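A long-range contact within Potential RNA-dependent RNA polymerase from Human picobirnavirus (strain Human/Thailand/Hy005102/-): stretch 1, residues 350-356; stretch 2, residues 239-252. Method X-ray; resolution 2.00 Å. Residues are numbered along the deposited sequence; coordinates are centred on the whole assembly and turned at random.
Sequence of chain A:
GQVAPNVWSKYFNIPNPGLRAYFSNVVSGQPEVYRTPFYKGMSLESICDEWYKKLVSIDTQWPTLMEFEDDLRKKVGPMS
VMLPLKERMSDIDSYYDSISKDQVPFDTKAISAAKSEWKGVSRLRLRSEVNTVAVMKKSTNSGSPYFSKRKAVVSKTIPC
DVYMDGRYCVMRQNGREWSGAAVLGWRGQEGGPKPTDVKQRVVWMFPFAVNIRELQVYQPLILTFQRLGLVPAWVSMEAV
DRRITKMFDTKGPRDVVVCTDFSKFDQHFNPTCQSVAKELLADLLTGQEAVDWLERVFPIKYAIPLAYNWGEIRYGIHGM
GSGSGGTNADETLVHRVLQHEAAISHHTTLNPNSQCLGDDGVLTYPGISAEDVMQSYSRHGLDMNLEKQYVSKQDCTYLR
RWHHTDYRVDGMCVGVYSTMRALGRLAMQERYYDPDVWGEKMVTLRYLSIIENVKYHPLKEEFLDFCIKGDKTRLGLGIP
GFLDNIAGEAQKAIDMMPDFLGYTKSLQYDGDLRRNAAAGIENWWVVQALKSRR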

# COMPACT_ATOMS: atom_id res chain seq x y z
N LEU A 350 -20.05 -14.02 -8.57
CA LEU A 350 -18.89 -13.20 -8.90
C LEU A 350 -18.04 -13.92 -9.93
O LEU A 350 -17.75 -15.11 -9.79
CB LEU A 350 -18.06 -12.92 -7.63
CG LEU A 350 -16.82 -12.04 -7.86
CD1 LEU A 350 -17.27 -10.62 -8.27
CD2 LEU A 350 -15.91 -12.02 -6.60
N ASN A 351 -17.63 -13.21 -10.98
CA ASN A 351 -16.62 -13.77 -11.87
C ASN A 351 -15.34 -13.92 -11.06
O ASN A 351 -14.82 -12.91 -10.58
CB ASN A 351 -16.42 -12.87 -13.07
CG ASN A 351 -15.47 -13.45 -14.10
OD1 ASN A 351 -14.39 -13.97 -13.77
ND2 ASN A 351 -15.86 -13.37 -15.37
N PRO A 352 -14.81 -15.13 -10.87
CA PRO A 352 -13.68 -15.31 -9.95
C PRO A 352 -12.38 -14.68 -10.44
O PRO A 352 -11.43 -14.57 -9.65
CB PRO A 352 -13.55 -16.84 -9.84
CG PRO A 352 -14.10 -17.34 -11.17
CD PRO A 352 -15.24 -16.40 -11.50
N ASN A 353 -12.32 -14.27 -11.70
CA ASN A 353 -11.16 -13.53 -12.19
C ASN A 353 -11.20 -12.05 -11.81
O ASN A 353 -10.26 -11.32 -12.14
CB ASN A 353 -11.04 -13.70 -13.70
CG ASN A 353 -10.92 -15.16 -14.10
OD1 ASN A 353 -9.94 -15.82 -13.74
ND2 ASN A 353 -11.90 -15.67 -14.82
N SER A 354 -12.27 -11.59 -11.15
CA SER A 354 -12.23 -10.31 -10.46
C SER A 354 -11.08 -10.32 -9.45
O SER A 354 -10.64 -11.37 -8.99
CB SER A 354 -13.56 -10.03 -9.75
OG SER A 354 -14.65 -10.11 -10.66
N GLN A 355 -10.59 -9.12 -9.11
CA GLN A 355 -9.42 -9.00 -8.24
C GLN A 355 -9.62 -7.88 -7.24
O GLN A 355 -10.34 -6.91 -7.50
CB GLN A 355 -8.14 -8.70 -9.05
CG GLN A 355 -7.73 -9.74 -10.04
CD GLN A 355 -6.42 -9.38 -10.71
OE1 GLN A 355 -6.37 -9.11 -11.91
NE2 GLN A 355 -5.36 -9.33 -9.91
N CYS A 356 -8.94 -7.99 -6.10
CA CYS A 356 -8.88 -6.88 -5.16
C CYS A 356 -7.58 -6.94 -4.37
O CYS A 356 -6.98 -8.00 -4.18
CB CYS A 356 -10.08 -6.85 -4.20
SG CYS A 356 -10.40 -8.39 -3.34
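Stretch 2 (239-252) AVDRRITKMFDTKG

Stretch 2 is helical from Ala 239 onward, the helix having begun earlier in the chain, and near Thr 250 it gives way to the extended Lys 251 and Gly 252. Its regular i to i+4 bonding includes Met 247 N to Arg 243 O at 2.9 Å and Thr 250 N to Lys 246 O at 2.9 Å. Against this helix lies a more irregular segment: a type I beta turn from Asn 351 to Ser 354, closed by Ser 354 N donating to Asn 351 O at 2.9 Å, which leads into a strand that includes Gln 355 and Cys 356. The two stretches run in opposite senses, since Asn 351 lies near the C-terminal end of stretch 2, Asn 353 beside Met 247, and Gln 355 near Val 240 and Arg 243. The backbones approach closely at the turn, where Asn 353 CA and Met 247 CA are 4.9 Å apart; Asn 351 CA and Lys 251 CA are 7.2 Å apart. The contact buries 475 Å² in total.

Thr 250 receives the turn at its hydroxyl. Asn 351 ND2 donates to Thr 250 OG1 at 3.1 Å with good geometry, and Asn 353 ND2 reaches the same Thr 250 OG1 at 3.1 Å in a weak bond. The hydroxyl is itself anchored to the helix, Thr 250 OG1 donating to Lys 246 O at 2.8 Å, so that its own proton is directed back to the backbone while it accepts from the turn. Asn 351 also braces the turn from within: its OD1 accepts from Asn 353 N at 2.9 Å.

Asn 353 points toward the helix and packs along about two turns of it, from Arg 243 to Thr 250. Its CB lies 3.6 Å from Met 247 N and 3.9 Å from Met 247 CB, while Asn 353 OD1 is 3.5 Å from Lys 246 CB. Beyond CB the lysine leads away from the contact. The aliphatic part of Arg 243 lies against the last peptide of the turn, its CG 3.1 Å from Asn 353 O. Two waters extend this contact: one accepts from Arg 243 NE at 3.1 Å and donates to Asn 353 OD1 at 2.8 Å, the other accepts from Arg 243 NH1 at 2.9 Å and donates to Ser 354 O at 2.7 Å.

Gln 355 points its side chain toward the helix and is buried among Val 240, Arg 243 and Ile 244. Ile 244 starts out away from stretch 1, but the end of its side chain comes nearer and helps to enclose the glutamine.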

# COMPACT_ATOMS: atom_id res chain seq x y z
N ALA A 239 1.25 -11.66 -12.73
CA ALA A 239 0.11 -12.46 -12.26
C ALA A 239 -1.18 -11.64 -12.29
O ALA A 239 -2.25 -12.18 -12.58
CB ALA A 239 0.37 -12.99 -10.85
N VAL A 240 -1.09 -10.35 -11.98
CA VAL A 240 -2.26 -9.47 -12.06
C VAL A 240 -2.75 -9.41 -13.50
O VAL A 240 -3.96 -9.49 -13.76
CB VAL A 240 -1.93 -8.06 -11.54
CG1 VAL A 240 -3.09 -7.10 -11.87
CG2 VAL A 240 -1.70 -8.08 -10.04
N ASP A 241 -1.82 -9.21 -14.44
CA ASP A 241 -2.16 -9.07 -15.85
C ASP A 241 -2.80 -10.34 -16.39
O ASP A 241 -3.72 -10.28 -17.21
CB ASP A 241 -0.91 -8.73 -16.67
CG ASP A 241 -0.30 -7.38 -16.28
OD1 ASP A 241 -0.97 -6.62 -15.54
OD2 ASP A 241 0.84 -7.07 -16.73
N ARG A 242 -2.31 -11.50 -15.96
CA ARG A 242 -2.92 -12.73 -16.42
C ARG A 242 -4.37 -12.83 -15.98
O ARG A 242 -5.22 -13.27 -16.75
CB ARG A 242 -2.14 -13.95 -15.97
CG ARG A 242 -0.89 -14.15 -16.78
CD ARG A 242 -0.34 -15.52 -16.57
NE ARG A 242 -0.80 -16.04 -15.29
CZ ARG A 242 -0.03 -16.08 -14.21
NH1 ARG A 242 1.22 -15.61 -14.25
NH2 ARG A 242 -0.52 -16.56 -13.06
N ARG A 243 -4.67 -12.44 -14.74
CA ARG A 243 -6.05 -12.53 -14.29
C ARG A 243 -6.93 -11.46 -14.94
O ARG A 243 -8.10 -11.73 -15.24
CB ARG A 243 -6.13 -12.44 -12.77
CG ARG A 243 -7.52 -12.80 -12.26
CD ARG A 243 -7.50 -13.51 -10.93
NE ARG A 243 -6.68 -14.72 -10.92
CZ ARG A 243 -6.37 -15.40 -9.82
NH1 ARG A 243 -6.81 -14.97 -8.64
NH2 ARG A 243 -5.61 -16.48 -9.89
N ILE A 244 -6.40 -10.25 -15.15
CA ILE A 244 -7.14 -9.25 -15.93
C ILE A 244 -7.56 -9.83 -17.27
O ILE A 244 -8.71 -9.68 -17.72
CB ILE A 244 -6.30 -7.97 -16.15
CG1 ILE A 244 -5.97 -7.26 -14.83
CG2 ILE A 244 -7.02 -7.03 -17.12
CD1 ILE A 244 -7.17 -6.72 -14.11
N THR A 245 -6.61 -10.48 -17.95
CA THR A 245 -6.88 -11.10 -19.25
C THR A 245 -8.02 -12.11 -19.15
O THR A 245 -8.95 -12.10 -19.97
CB THR A 245 -5.61 -11.79 -19.78
OG1 THR A 245 -4.49 -10.88 -19.74
CG2 THR A 245 -5.82 -12.27 -21.22
N LYS A 246 -7.98 -12.99 -18.15
CA LYS A 246 -9.03 -14.00 -17.98
C LYS A 246 -10.37 -13.35 -17.68
O LYS A 246 -11.41 -13.84 -18.14
CB LYS A 246 -8.64 -14.98 -16.87
CG LYS A 246 -7.46 -15.88 -17.24
CD LYS A 246 -7.75 -16.51 -18.62
CE LYS A 246 -6.49 -17.05 -19.29
NZ LYS A 246 -5.92 -18.25 -18.62
N MET A 247 -10.37 -12.23 -16.95
CA MET A 247 -11.60 -11.52 -16.66
C MET A 247 -12.25 -11.01 -17.94
O MET A 247 -13.47 -11.14 -18.14
CB MET A 247 -11.31 -10.37 -15.69
CG MET A 247 -12.55 -9.58 -15.26
SD MET A 247 -12.10 -8.05 -14.40
CE MET A 247 -11.37 -7.15 -15.78
N PHE A 248 -11.44 -10.47 -18.85
CA PHE A 248 -11.98 -10.04 -20.14
C PHE A 248 -12.43 -11.24 -20.98
O PHE A 248 -13.45 -11.16 -21.68
CB PHE A 248 -10.96 -9.20 -20.89
CG PHE A 248 -10.94 -7.77 -20.45
CD1 PHE A 248 -12.05 -6.96 -20.65
CD2 PHE A 248 -9.84 -7.23 -19.82
CE1 PHE A 248 -12.05 -5.63 -20.24
CE2 PHE A 248 -9.82 -5.90 -19.41
CZ PHE A 248 -10.94 -5.11 -19.61
N ASP A 249 -11.68 -12.34 -20.93
CA ASP A 249 -12.03 -13.54 -21.69
C ASP A 249 -13.34 -14.17 -21.23
O ASP A 249 -14.04 -14.81 -22.04
CB ASP A 249 -10.92 -14.59 -21.58
CG ASP A 249 -9.64 -14.18 -22.28
OD1 ASP A 249 -9.68 -13.27 -23.14
OD2 ASP A 249 -8.58 -14.79 -21.97
N THR A 250 -13.68 -14.04 -19.95
CA THR A 250 -14.81 -14.75 -19.36
C THR A 250 -15.93 -13.83 -18.91
O THR A 250 -16.86 -14.28 -18.24
CB THR A 250 -14.34 -15.62 -18.19
OG1 THR A 250 -13.81 -14.79 -17.14
CG2 THR A 250 -13.27 -16.60 -18.64
N LYS A 251 -15.89 -12.55 -19.25
CA LYS A 251 -16.97 -11.70 -18.79
C LYS A 251 -18.15 -11.77 -19.75
O LYS A 251 -18.00 -12.09 -20.93
CB LYS A 251 -16.53 -10.26 -18.63
CG LYS A 251 -16.43 -9.47 -19.89
CD LYS A 251 -16.38 -7.99 -19.54
CE LYS A 251 -16.54 -7.15 -20.78
NZ LYS A 251 -17.91 -7.24 -21.34
N GLY A 252 -19.33 -11.46 -19.22
CA GLY A 252 -20.50 -11.25 -20.04
C GLY A 252 -20.24 -10.27 -21.17
O GLY A 252 -19.75 -9.15 -20.96
O HOH W 1 -8.54 -12.73 -7.94
O HOH W 2 -7.15 -16.29 -13.54